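Local coordinates for protein putative gamma-hydroxymuconic semialdehyde dehydrogenase (Pseudomonas, PDB 4GO3) that probably oxidises gamma-hydroxymuconic semialdehyde to the corresponding acid with a nicotinamide cofactor, as a member of the aldehyde dehydrogenase family, at residues 264-269 with 302-307; 334-339 with 365-370. The protein carries 2 engineered substitutions. All blocks are in the same frame, centred on the assembly; numbering follows the deposited sequence.

Overall arrangement
Contacts 1 and 2 lie in the part of the aldehyde dehydrogenase chain built on a seven-stranded mixed sheet, on the same side of the chain's centre and about 16 Å apart between their centres. Strand 367-370 of contact 2 turns T367 and V369 to helix 326-341 and V368 to the opposite face, where helices 262-274 and 294-307 of contact 1 pack. The two contacts touch through A305, whose CB is 4.1 Å from CG2 of V368. Contact 1 is remote from the known NAD(+) residues; in contact 2 the side chain of I336 lies about 11 Å from that of R328, an NAD(+)-binding residue on the same helix.

Contact 1 of 2, residues 264-269 with 302-307; sequences AAVNGA and IALAKS
V266 and L304 meet methyl to methyl, CG1 of the valine lying 3.9 Å from CD2 of the leucine. Both CB atoms point across the gap between their helices, but the two side chains run past one another in opposite directions. L304 has CG anti to the backbone N (chi1 -165°), and the branch ending in CD2 does the touching. The same methyl also faces the amide of N267, whose side chain crosses the leucine at about a right angle. Although CB of N267 points away from the facing helix, its amide bends back and leaves OD1 4.2 Å from L304 CD2, a loose polar-apolar approach. Helices 262-274 and 294-307 pack here on one face of the seven-stranded sheet of the aldehyde dehydrogenase fold, joined in the chain through strand 286-290. With the nearest CA atoms, those of V266 and L304, 8.3 Å apart and no hydrogen bond between the segments, the touch is slight and depends on side-chain packing. F301 and F297 add to it from helix 294-307 by packing on V266, while A270 extends the apolar bed of L304. P483 and R487 of the second subunit pack on N267 and L304, respectively, which brings the contact to the subunit interface.

Contact 2 of 2, residues 334-339 with 365-370; sequences SYIDIA and EPTVVE
I336 carries CG1 anti to its carbonyl carbon (chi1 -78°), and an extended chi2 carries CD1 out to strand 367-370. T367 answers with chi1 -65°, which places OG1 beside its own backbone N and CG2 anti to that nitrogen. The two side chains therefore meet tip to tip: CD1 of I336 is 3.7 Å from OG1 of T367 and 4.1 Å from CG2 of the same threonine. The isoleucine methyl thus rests against both branches, one polar and one apolar.

The hydroxyl has its hydrogen-bonding needs met away from the isoleucine. T367 OG1 donates to the carbonyl O of E365 at 2.5 Å, with a C=O...donor angle of 155° and the donor somewhat off the carbonyl plane; it is also hydrogen-bonded to G350 N. The first bond ties T367 to the segment just before the strand, the second to G350, which follows the antiparallel strand 345-348. Together they fix the rotation of the threonine, while its methyl is left to pack on I336.

One helical turn further on, A339 points at V369, two residues along the strand. Its CB lies 4.2 Å from CG1 of V369, a looser approach. The CA atoms of A339 and V369 are 7.4 Å apart, a close approach consistent with the small side chain, although A339 is poorly ordered.

This is helix-on-sheet packing within the aldehyde dehydrogenase fold. F386 of the adjacent parallel strand 386-392 touches I336, A339 and T367, joining both parts of the interface. On the opposite face of strand 367-370, V368 packs against F301 and A305 of helix 294-307 and F274 of helix 262-274.

Contact 1 of 2, residues 264-269 with 302-307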
loop_
_atom_site.group_PDB
_atom_site.type_symbol
_atom_site.label_atom_id
_atom_site.label_comp_id
_atom_site.label_asym_id
_atom_site.label_seq_id
_atom_site.Cartn_x
_atom_site.Cartn_y
_atom_site.Cartn_z
ATOM N N ALA A 264 -25.326 -25.263 15.325
ATOM C CA ALA A 264 -24.819 -23.922 15.172
ATOM C C ALA A 264 -24.017 -23.836 13.908
ATOM O O ALA A 264 -24.176 -22.908 13.137
ATOM C CB ALA A 264 -23.966 -23.544 16.363
ATOM N N ALA A 265 -23.144 -24.813 13.707
ATOM C CA ALA A 265 -22.288 -24.844 12.535
ATOM C C ALA A 265 -23.116 -24.880 11.261
ATOM O O ALA A 265 -22.780 -24.222 10.282
ATOM C CB ALA A 265 -21.319 -26.027 12.596
ATOM N N VAL A 266 -24.199 -25.646 11.274
ATOM C CA VAL A 266 -25.058 -25.749 10.103
ATOM C C VAL A 266 -25.710 -24.411 9.798
ATOM O O VAL A 266 -25.696 -23.953 8.658
ATOM C CB VAL A 266 -26.143 -26.792 10.288
ATOM C CG1 VAL A 266 -27.146 -26.686 9.158
ATOM C CG2 VAL A 266 -25.526 -28.182 10.335
ATOM N N ASN A 267 -26.264 -23.765 10.805
ATOM C CA ASN A 267 -26.833 -22.450 10.610
ATOM C C ASN A 267 -25.807 -21.451 10.130
ATOM O O ASN A 267 -26.083 -20.660 9.254
ATOM C CB ASN A 267 -27.438 -21.947 11.898
ATOM C CG ASN A 267 -28.712 -22.629 12.239
ATOM O OD1 ASN A 267 -29.478 -23.003 11.373
ATOM N ND2 ASN A 267 -28.954 -22.795 13.518
ATOM N N GLY A 268 -24.624 -21.481 10.718
ATOM C CA GLY A 268 -23.560 -20.595 10.301
ATOM C C GLY A 268 -23.159 -20.852 8.867
ATOM O O GLY A 268 -23.033 -19.908 8.070
ATOM N N ALA A 269 -22.951 -22.123 8.537
ATOM C CA ALA A 269 -22.559 -22.503 7.182
ATOM C C ALA A 269 -23.626 -22.087 6.177
ATOM O O ALA A 269 -23.318 -21.600 5.086
ATOM C CB ALA A 269 -22.327 -23.983 7.089
ATOM N N ILE A 302 -28.139 -30.149 4.274
ATOM C CA ILE A 302 -28.826 -30.369 3.013
ATOM C C ILE A 302 -30.341 -30.214 3.124
ATOM O O ILE A 302 -30.991 -29.817 2.188
ATOM C CB ILE A 302 -28.484 -31.722 2.412
ATOM C CG1 ILE A 302 -26.994 -31.830 2.180
ATOM C CG2 ILE A 302 -29.191 -31.901 1.100
ATOM C CD1 ILE A 302 -26.583 -33.191 1.760
ATOM N N ALA A 303 -30.902 -30.520 4.274
ATOM C CA ALA A 303 -32.304 -30.278 4.489
ATOM C C ALA A 303 -32.543 -28.790 4.596
ATOM O O ALA A 303 -33.547 -28.276 4.120
ATOM C CB ALA A 303 -32.751 -30.951 5.727
ATOM N N LEU A 304 -31.573 -28.079 5.130
ATOM C CA LEU A 304 -31.688 -26.645 5.168
ATOM C C LEU A 304 -31.619 -26.080 3.761
ATOM O O LEU A 304 -32.529 -25.416 3.300
ATOM C CB LEU A 304 -30.600 -26.058 6.048
ATOM C CG LEU A 304 -30.802 -24.618 6.475
ATOM C CD1 LEU A 304 -32.110 -24.441 7.155
ATOM C CD2 LEU A 304 -29.696 -24.267 7.387
ATOM N N ALA A 305 -30.535 -26.375 3.078
ATOM C CA ALA A 305 -30.310 -25.846 1.759
ATOM C C ALA A 305 -31.557 -25.969 0.919
ATOM O O ALA A 305 -31.928 -25.058 0.191
ATOM C CB ALA A 305 -29.173 -26.562 1.118
ATOM N N LYS A 306 -32.206 -27.113 1.019
ATOM C CA LYS A 306 -33.340 -27.407 0.172
ATOM C C LYS A 306 -34.591 -26.749 0.685
ATOM O O LYS A 306 -35.577 -26.676 -0.004
ATOM C CB LYS A 306 -33.532 -28.910 0.078
ATOM C CG LYS A 306 -32.496 -29.585 -0.754
ATOM C CD LYS A 306 -32.542 -31.061 -0.579
ATOM C CE LYS A 306 -32.570 -31.747 -1.898
ATOM N NZ LYS A 306 -31.590 -32.826 -1.936
ATOM N N SER A 307 -34.543 -26.269 1.908
ATOM C CA SER A 307 -35.707 -25.673 2.517
ATOM C C SER A 307 -35.748 -24.208 2.218
ATOM O O SER A 307 -36.709 -23.529 2.505
ATOM C CB SER A 307 -35.644 -25.852 4.023
ATOM O OG SER A 307 -34.460 -25.289 4.541
#

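Contact 2 of 2, residues 334-339 with 365-370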
loop_
_atom_site.group_PDB
_atom_site.type_symbol
_atom_site.label_atom_id
_atom_site.label_comp_id
_atom_site.label_asym_id
_atom_site.label_seq_id
_atom_site.Cartn_x
_atom_site.Cartn_y
_atom_site.Cartn_z
ATOM N N SER A 334 -22.322 -23.020 -15.217
ATOM C CA SER A 334 -21.111 -23.598 -15.785
ATOM C C SER A 334 -20.287 -24.281 -14.705
ATOM O O SER A 334 -19.941 -25.449 -14.846
ATOM C CB SER A 334 -20.262 -22.529 -16.471
ATOM O OG SER A 334 -21.085 -21.674 -17.234
ATOM N N TYR A 335 -19.975 -23.558 -13.639
ATOM C CA TYR A 335 -19.241 -24.100 -12.500
ATOM C C TYR A 335 -19.876 -25.381 -11.971
ATOM O O TYR A 335 -19.194 -26.360 -11.687
ATOM C CB TYR A 335 -19.181 -23.061 -11.375
ATOM C CG TYR A 335 -18.064 -22.077 -11.521
ATOM C CD1 TYR A 335 -18.266 -20.725 -11.334
ATOM C CD2 TYR A 335 -16.804 -22.501 -11.856
ATOM C CE1 TYR A 335 -17.244 -19.834 -11.480
ATOM C CE2 TYR A 335 -15.779 -21.619 -11.997
ATOM C CZ TYR A 335 -15.998 -20.293 -11.810
ATOM O OH TYR A 335 -14.935 -19.448 -11.955
ATOM N N ILE A 336 -21.190 -25.363 -11.828
ATOM C CA ILE A 336 -21.921 -26.538 -11.406
ATOM C C ILE A 336 -21.660 -27.702 -12.349
ATOM O O ILE A 336 -21.344 -28.812 -11.914
ATOM C CB ILE A 336 -23.412 -26.261 -11.349
ATOM C CG1 ILE A 336 -23.740 -25.472 -10.082
ATOM C CG2 ILE A 336 -24.176 -27.554 -11.380
ATOM C CD1 ILE A 336 -25.198 -25.044 -9.997
ATOM N N ASP A 337 -21.804 -27.423 -13.625
ATOM C CA ASP A 337 -21.538 -28.405 -14.630
ATOM C C ASP A 337 -20.123 -28.892 -14.510
ATOM O O ASP A 337 -19.859 -30.039 -14.738
ATOM C CB ASP A 337 -21.774 -27.835 -16.018
ATOM C CG ASP A 337 -23.215 -27.687 -16.334
ATOM O OD1 ASP A 337 -24.002 -28.366 -15.683
ATOM O OD2 ASP A 337 -23.580 -26.893 -17.210
ATOM N N ILE A 338 -19.185 -28.016 -14.221
ATOM C CA ILE A 338 -17.819 -28.467 -14.215
ATOM C C ILE A 338 -17.523 -29.090 -12.861
ATOM O O ILE A 338 -16.734 -30.016 -12.745
ATOM C CB ILE A 338 -16.843 -27.355 -14.670
ATOM C CG1 ILE A 338 -16.417 -26.467 -13.514
ATOM C CG2 ILE A 338 -17.488 -26.508 -15.741
ATOM C CD1 ILE A 338 -14.947 -26.501 -13.242
ATOM N N ALA A 339 -18.210 -28.615 -11.841
ATOM C CA ALA A 339 -18.145 -29.265 -10.558
ATOM C C ALA A 339 -18.490 -30.733 -10.730
ATOM O O ALA A 339 -17.881 -31.590 -10.123
ATOM C CB ALA A 339 -19.105 -28.622 -9.604
ATOM N N GLU A 365 -30.528 -22.566 -7.626
ATOM C CA GLU A 365 -30.875 -23.221 -6.383
ATOM C C GLU A 365 -29.704 -23.316 -5.439
ATOM O O GLU A 365 -28.594 -23.613 -5.854
ATOM C CB GLU A 365 -31.392 -24.607 -6.676
ATOM C CG GLU A 365 -32.543 -24.618 -7.618
ATOM C CD GLU A 365 -33.350 -25.864 -7.502
ATOM O OE1 GLU A 365 -32.764 -26.942 -7.353
ATOM O OE2 GLU A 365 -34.580 -25.758 -7.553
ATOM N N PRO A 366 -29.960 -23.087 -4.153
ATOM C CA PRO A 366 -28.904 -23.292 -3.161
ATOM C C PRO A 366 -28.248 -24.642 -3.455
ATOM O O PRO A 366 -28.919 -25.690 -3.397
ATOM C CB PRO A 366 -29.675 -23.353 -1.853
ATOM C CG PRO A 366 -30.917 -22.582 -2.105
ATOM C CD PRO A 366 -31.256 -22.766 -3.536
ATOM N N THR A 367 -26.961 -24.609 -3.794
ATOM C CA THR A 367 -26.289 -25.781 -4.330
ATOM C C THR A 367 -25.178 -26.267 -3.395
ATOM O O THR A 367 -24.440 -25.473 -2.807
ATOM C CB THR A 367 -25.715 -25.478 -5.723
ATOM O OG1 THR A 367 -26.793 -25.219 -6.630
ATOM C CG2 THR A 367 -24.912 -26.652 -6.230
ATOM N N VAL A 368 -25.069 -27.578 -3.255
ATOM C CA VAL A 368 -24.086 -28.174 -2.371
ATOM C C VAL A 368 -23.474 -29.357 -3.085
ATOM O O VAL A 368 -24.182 -30.270 -3.491
ATOM C CB VAL A 368 -24.736 -28.688 -1.076
ATOM C CG1 VAL A 368 -23.667 -29.247 -0.125
ATOM C CG2 VAL A 368 -25.527 -27.586 -0.406
ATOM N N VAL A 369 -22.155 -29.354 -3.216
ATOM C CA VAL A 369 -21.467 -30.344 -4.033
ATOM C C VAL A 369 -20.353 -31.042 -3.267
ATOM O O VAL A 369 -19.456 -30.392 -2.738
ATOM C CB VAL A 369 -20.864 -29.672 -5.280
ATOM C CG1 VAL A 369 -20.072 -30.676 -6.096
ATOM C CG2 VAL A 369 -21.960 -29.053 -6.101
ATOM N N GLU A 370 -20.389 -32.358 -3.193
ATOM C CA GLU A 370 -19.317 -33.078 -2.546
ATOM C C GLU A 370 -18.197 -33.217 -3.543
ATOM O O GLU A 370 -18.414 -33.649 -4.643
ATOM C CB GLU A 370 -19.798 -34.438 -2.084
ATOM C CG GLU A 370 -18.726 -35.269 -1.480
ATOM C CD GLU A 370 -18.828 -35.360 0.007
ATOM O OE1 GLU A 370 -19.945 -35.393 0.518
ATOM O OE2 GLU A 370 -17.783 -35.412 0.666
#